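Probable mannosyltransferase KTR4 (Saccharomyces cerevisiae, PDB 5A07) is probably a glycosyltransferase of the GT-A fold, belonging to the glycolipid 2-alpha-mannosyltransferase family and holding guanosine-5'-diphosphate and a manganese ion. Local coordinates at residues K102-N113 with Y136-T147. Numbering follows the deposited sequence.
Sequences KAKGTILSLVRN and YPYTFLNDEEFT. With GDP (guanosine-5'-diphosphate), chain F.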
# COMPACT_ATOMS: atom_id res chain seq x y z
N LYS B 102 2.83 -11.04 -20.48
CA LYS B 102 3.90 -10.31 -21.18
C LYS B 102 4.22 -9.00 -20.59
O LYS B 102 5.11 -8.35 -21.09
CB LYS B 102 3.56 -10.04 -22.65
CG LYS B 102 3.14 -11.25 -23.46
CD LYS B 102 3.96 -12.49 -23.12
CE LYS B 102 5.23 -12.49 -23.89
NZ LYS B 102 4.84 -13.00 -25.23
N ALA B 103 3.54 -8.56 -19.52
CA ALA B 103 3.96 -7.36 -18.89
C ALA B 103 5.29 -7.53 -18.26
O ALA B 103 5.71 -8.65 -17.91
CB ALA B 103 2.92 -6.92 -17.88
N LYS B 104 6.02 -6.44 -18.08
CA LYS B 104 7.31 -6.51 -17.39
C LYS B 104 7.10 -6.41 -15.85
O LYS B 104 7.30 -5.36 -15.25
CB LYS B 104 8.26 -5.38 -17.80
CG LYS B 104 8.39 -5.16 -19.26
CD LYS B 104 9.17 -6.17 -19.95
CE LYS B 104 9.88 -5.49 -21.15
NZ LYS B 104 10.08 -6.58 -22.15
N GLY B 105 6.69 -7.53 -15.26
CA GLY B 105 6.24 -7.54 -13.91
C GLY B 105 6.73 -8.76 -13.18
O GLY B 105 7.04 -9.79 -13.83
N THR B 106 6.79 -8.63 -11.85
CA THR B 106 7.19 -9.71 -10.98
C THR B 106 6.36 -9.65 -9.72
O THR B 106 5.94 -8.56 -9.30
CB THR B 106 8.68 -9.66 -10.66
OG1 THR B 106 9.12 -10.84 -9.99
CG2 THR B 106 9.03 -8.41 -9.86
N ILE B 107 6.17 -10.81 -9.14
CA ILE B 107 5.71 -10.92 -7.76
C ILE B 107 6.88 -10.78 -6.87
O ILE B 107 7.88 -11.44 -7.10
CB ILE B 107 5.01 -12.24 -7.56
CG1 ILE B 107 3.82 -12.27 -8.49
CG2 ILE B 107 4.51 -12.30 -6.14
CD1 ILE B 107 3.52 -13.62 -8.88
N LEU B 108 6.85 -9.85 -5.93
CA LEU B 108 7.97 -9.53 -5.11
C LEU B 108 7.74 -9.85 -3.65
O LEU B 108 6.70 -9.47 -3.08
CB LEU B 108 8.29 -8.03 -5.20
CG LEU B 108 9.33 -7.52 -4.20
CD1 LEU B 108 10.73 -8.06 -4.46
CD2 LEU B 108 9.40 -6.00 -4.20
N SER B 109 8.69 -10.51 -2.99
CA SER B 109 8.62 -10.70 -1.56
C SER B 109 9.99 -10.41 -0.92
O SER B 109 10.99 -11.04 -1.29
CB SER B 109 8.25 -12.14 -1.15
OG SER B 109 7.15 -12.71 -1.86
N LEU B 110 9.95 -9.57 0.08
CA LEU B 110 11.05 -9.36 0.98
C LEU B 110 10.78 -10.23 2.14
O LEU B 110 9.80 -10.01 2.86
CB LEU B 110 11.05 -7.90 1.44
CG LEU B 110 12.08 -7.53 2.48
CD1 LEU B 110 13.48 -7.48 1.86
CD2 LEU B 110 11.79 -6.19 3.18
N VAL B 111 11.66 -11.24 2.36
CA VAL B 111 11.43 -12.20 3.41
C VAL B 111 12.75 -12.71 4.00
O VAL B 111 13.79 -12.58 3.36
CB VAL B 111 10.69 -13.46 2.90
CG1 VAL B 111 9.21 -13.14 2.69
CG2 VAL B 111 11.20 -13.94 1.59
N ARG B 112 12.63 -13.28 5.20
CA ARG B 112 13.73 -13.88 5.89
C ARG B 112 13.74 -15.37 5.60
O ARG B 112 12.75 -15.94 5.17
CB ARG B 112 13.59 -13.64 7.38
CG ARG B 112 13.78 -12.21 7.83
CD ARG B 112 13.22 -11.95 9.23
NE ARG B 112 11.77 -11.94 9.00
CZ ARG B 112 10.88 -11.13 9.56
NH1 ARG B 112 11.27 -10.25 10.46
NH2 ARG B 112 9.60 -11.20 9.19
N ASN B 113 14.90 -16.02 5.80
CA ASN B 113 14.96 -17.49 5.70
C ASN B 113 13.92 -18.18 6.55
O ASN B 113 13.29 -19.20 6.15
CB ASN B 113 16.40 -18.01 5.99
CG ASN B 113 17.35 -17.72 4.80
OD1 ASN B 113 17.15 -18.19 3.69
ND2 ASN B 113 18.34 -16.89 5.04
N TYR B 136 3.63 -15.13 -14.00
CA TYR B 136 4.61 -14.10 -13.70
C TYR B 136 5.66 -14.69 -12.77
O TYR B 136 5.38 -15.51 -11.86
CB TYR B 136 3.94 -12.82 -13.11
CG TYR B 136 3.30 -12.02 -14.28
CD1 TYR B 136 4.08 -11.20 -15.08
CD2 TYR B 136 1.95 -12.12 -14.60
CE1 TYR B 136 3.56 -10.52 -16.18
CE2 TYR B 136 1.42 -11.47 -15.70
CZ TYR B 136 2.24 -10.70 -16.51
OH TYR B 136 1.74 -10.03 -17.56
N PRO B 137 6.87 -14.22 -12.90
CA PRO B 137 7.96 -14.68 -12.05
C PRO B 137 7.96 -14.12 -10.65
O PRO B 137 7.26 -13.15 -10.35
CB PRO B 137 9.21 -14.10 -12.74
CG PRO B 137 8.71 -12.91 -13.49
CD PRO B 137 7.28 -13.21 -13.87
N TYR B 138 8.65 -14.83 -9.76
CA TYR B 138 8.86 -14.37 -8.40
C TYR B 138 10.25 -13.87 -8.18
O TYR B 138 11.24 -14.53 -8.54
CB TYR B 138 8.61 -15.49 -7.40
CG TYR B 138 7.18 -15.96 -7.35
CD1 TYR B 138 6.73 -16.89 -8.31
CD2 TYR B 138 6.30 -15.57 -6.36
CE1 TYR B 138 5.40 -17.36 -8.29
CE2 TYR B 138 4.97 -16.01 -6.36
CZ TYR B 138 4.54 -16.90 -7.32
OH TYR B 138 3.23 -17.35 -7.34
N THR B 139 10.32 -12.76 -7.46
CA THR B 139 11.57 -12.22 -7.02
C THR B 139 11.56 -12.18 -5.51
O THR B 139 10.61 -11.62 -4.89
CB THR B 139 11.80 -10.79 -7.54
OG1 THR B 139 11.81 -10.78 -8.98
CG2 THR B 139 13.15 -10.25 -7.09
N PHE B 140 12.60 -12.77 -4.89
CA PHE B 140 12.74 -12.73 -3.47
C PHE B 140 13.99 -11.93 -3.06
O PHE B 140 15.08 -12.16 -3.62
CB PHE B 140 12.90 -14.13 -2.90
CG PHE B 140 11.74 -15.01 -3.17
CD1 PHE B 140 11.64 -15.71 -4.36
CD2 PHE B 140 10.72 -15.09 -2.27
CE1 PHE B 140 10.58 -16.52 -4.63
CE2 PHE B 140 9.63 -15.90 -2.55
CZ PHE B 140 9.56 -16.61 -3.69
N LEU B 141 13.85 -11.08 -2.07
CA LEU B 141 14.94 -10.29 -1.54
C LEU B 141 15.07 -10.43 -0.09
O LEU B 141 14.10 -10.63 0.61
CB LEU B 141 14.74 -8.78 -1.84
CG LEU B 141 14.56 -8.37 -3.30
CD1 LEU B 141 14.27 -6.84 -3.50
CD2 LEU B 141 15.77 -8.82 -4.15
N ASN B 142 16.33 -10.36 0.42
CA ASN B 142 16.59 -10.51 1.82
C ASN B 142 17.84 -9.68 2.19
O ASN B 142 18.72 -9.51 1.34
CB ASN B 142 16.81 -12.03 2.04
CG ASN B 142 16.96 -12.44 3.52
OD1 ASN B 142 16.99 -11.66 4.48
ND2 ASN B 142 17.03 -13.76 3.69
N ASP B 143 17.93 -9.22 3.43
CA ASP B 143 19.14 -8.54 3.90
C ASP B 143 20.28 -9.54 4.21
O ASP B 143 21.41 -9.12 4.30
CB ASP B 143 18.87 -7.68 5.14
CG ASP B 143 18.29 -8.45 6.30
OD1 ASP B 143 17.26 -9.15 6.15
OD2 ASP B 143 18.81 -8.34 7.42
N GLU B 144 19.95 -10.82 4.40
CA GLU B 144 20.92 -11.92 4.52
C GLU B 144 20.81 -12.72 3.29
O GLU B 144 19.82 -12.59 2.57
CB GLU B 144 20.54 -12.81 5.67
CG GLU B 144 20.65 -12.18 7.02
CD GLU B 144 20.24 -13.21 8.07
OE1 GLU B 144 19.68 -14.29 7.68
OE2 GLU B 144 20.47 -12.97 9.29
N GLU B 145 21.78 -13.61 3.04
CA GLU B 145 21.76 -14.50 1.90
C GLU B 145 20.68 -15.56 2.12
O GLU B 145 20.59 -16.13 3.18
CB GLU B 145 23.06 -15.26 1.69
CG GLU B 145 24.36 -14.47 1.82
CD GLU B 145 24.77 -13.65 0.59
OE1 GLU B 145 24.35 -13.92 -0.58
OE2 GLU B 145 25.56 -12.69 0.80
N PHE B 146 19.92 -15.86 1.11
CA PHE B 146 18.98 -17.00 1.18
C PHE B 146 19.77 -18.31 1.22
O PHE B 146 20.70 -18.49 0.43
CB PHE B 146 18.06 -16.99 -0.04
CG PHE B 146 16.97 -15.95 0.03
CD1 PHE B 146 15.94 -16.10 0.93
CD2 PHE B 146 16.97 -14.85 -0.79
CE1 PHE B 146 14.89 -15.19 1.02
CE2 PHE B 146 15.92 -13.92 -0.72
CZ PHE B 146 14.89 -14.09 0.19
N THR B 147 19.36 -19.25 2.06
CA THR B 147 19.98 -20.56 2.04
C THR B 147 19.51 -21.39 0.84
O THR B 147 18.40 -21.19 0.30
CB THR B 147 19.68 -21.29 3.33
OG1 THR B 147 18.27 -21.56 3.41
CG2 THR B 147 20.10 -20.48 4.53
PB GDP F . 4.02 -5.93 9.32
O1B GDP F . 3.66 -6.47 10.65
O2B GDP F . 4.22 -4.53 9.17
O3B GDP F . 3.25 -6.58 8.23
O3A GDP F . 5.57 -6.39 9.23
PA GDP F . 6.27 -7.69 8.66
O1A GDP F . 7.16 -8.35 9.62
O2A GDP F . 5.40 -8.62 7.92
O5' GDP F . 7.25 -7.03 7.62
C5' GDP F . 6.97 -6.55 6.30
C4' GDP F . 7.64 -7.35 5.20
O4' GDP F . 9.06 -7.20 5.36
C3' GDP F . 7.35 -8.84 5.23
O3' GDP F . 7.42 -9.36 3.88
C2' GDP F . 8.49 -9.39 6.11
O2' GDP F . 8.81 -10.74 5.78
C1' GDP F . 9.60 -8.49 5.69
N9 GDP F . 10.60 -8.23 6.75
C8 GDP F . 10.43 -7.61 7.95
N7 GDP F . 11.67 -7.53 8.60
C5 GDP F . 12.59 -8.09 7.76
C6 GDP F . 14.05 -8.31 7.83
O6 GDP F . 14.59 -7.88 8.90
N1 GDP F . 14.64 -8.93 6.80
C2 GDP F . 13.94 -9.39 5.70
N2 GDP F . 14.59 -10.01 4.72
N3 GDP F . 12.58 -9.22 5.59
C4 GDP F . 11.91 -8.54 6.54
O HOH W 1 8.10 -13.38 -4.46
O HOH W 2 17.18 -14.33 6.70
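With CG1 of Ile107 turned anti to its carbonyl carbon (chi1 -61°) and CG of Tyr138 set likewise (chi1 -65°), the two side chains run side by side, and Ile107 CD1 lies over one face of the phenol, 4.0 Å from the ring centroid. They belong to neighbouring parallel strands, 105-110 and 138-142, of a beta-alpha-beta unit whose connecting helix 116-131 packs on this same side; Glu127 from that helix is hydrogen-bonded to the Tyr138 hydroxyl. The unit illustrates how a GT-A, Rossmann-like sheet builds a nucleotide site at the C-terminal ends of its strands. Five backbone hydrogen bonds join the strands, the first from Ile107 N to Pro137 O and the last from Val111 N to Leu141 O. On the other side of the sheet, Thr106 and Thr139 cross at about a right angle, their OG1 atoms 2.9 Å apart, while Leu108 CD1 rests on Leu141 CD1. At and just past the strand ends the chains part around GDP: Leu110 O accepts from both ribose hydroxyls, Asp143 OD1 accepts a hydrogen bond from guanine N1 at 2.7 Å, and the Arg112 guanidinium, salt-bridged to Asp115, lays a face on the base. Asn142 OD1 accepts one from guanine N2 at 2.9 Å and closes an Asx turn with Glu144 N, which approaches from above the plane of the Asn142 side-chain carbonyl. Asn113 clamps the loop after strand 138-142: OD1 accepts from Thr147 N at 2.9 Å, and ND2 donates, within the amide plane, to Glu145 O at 3.0 Å.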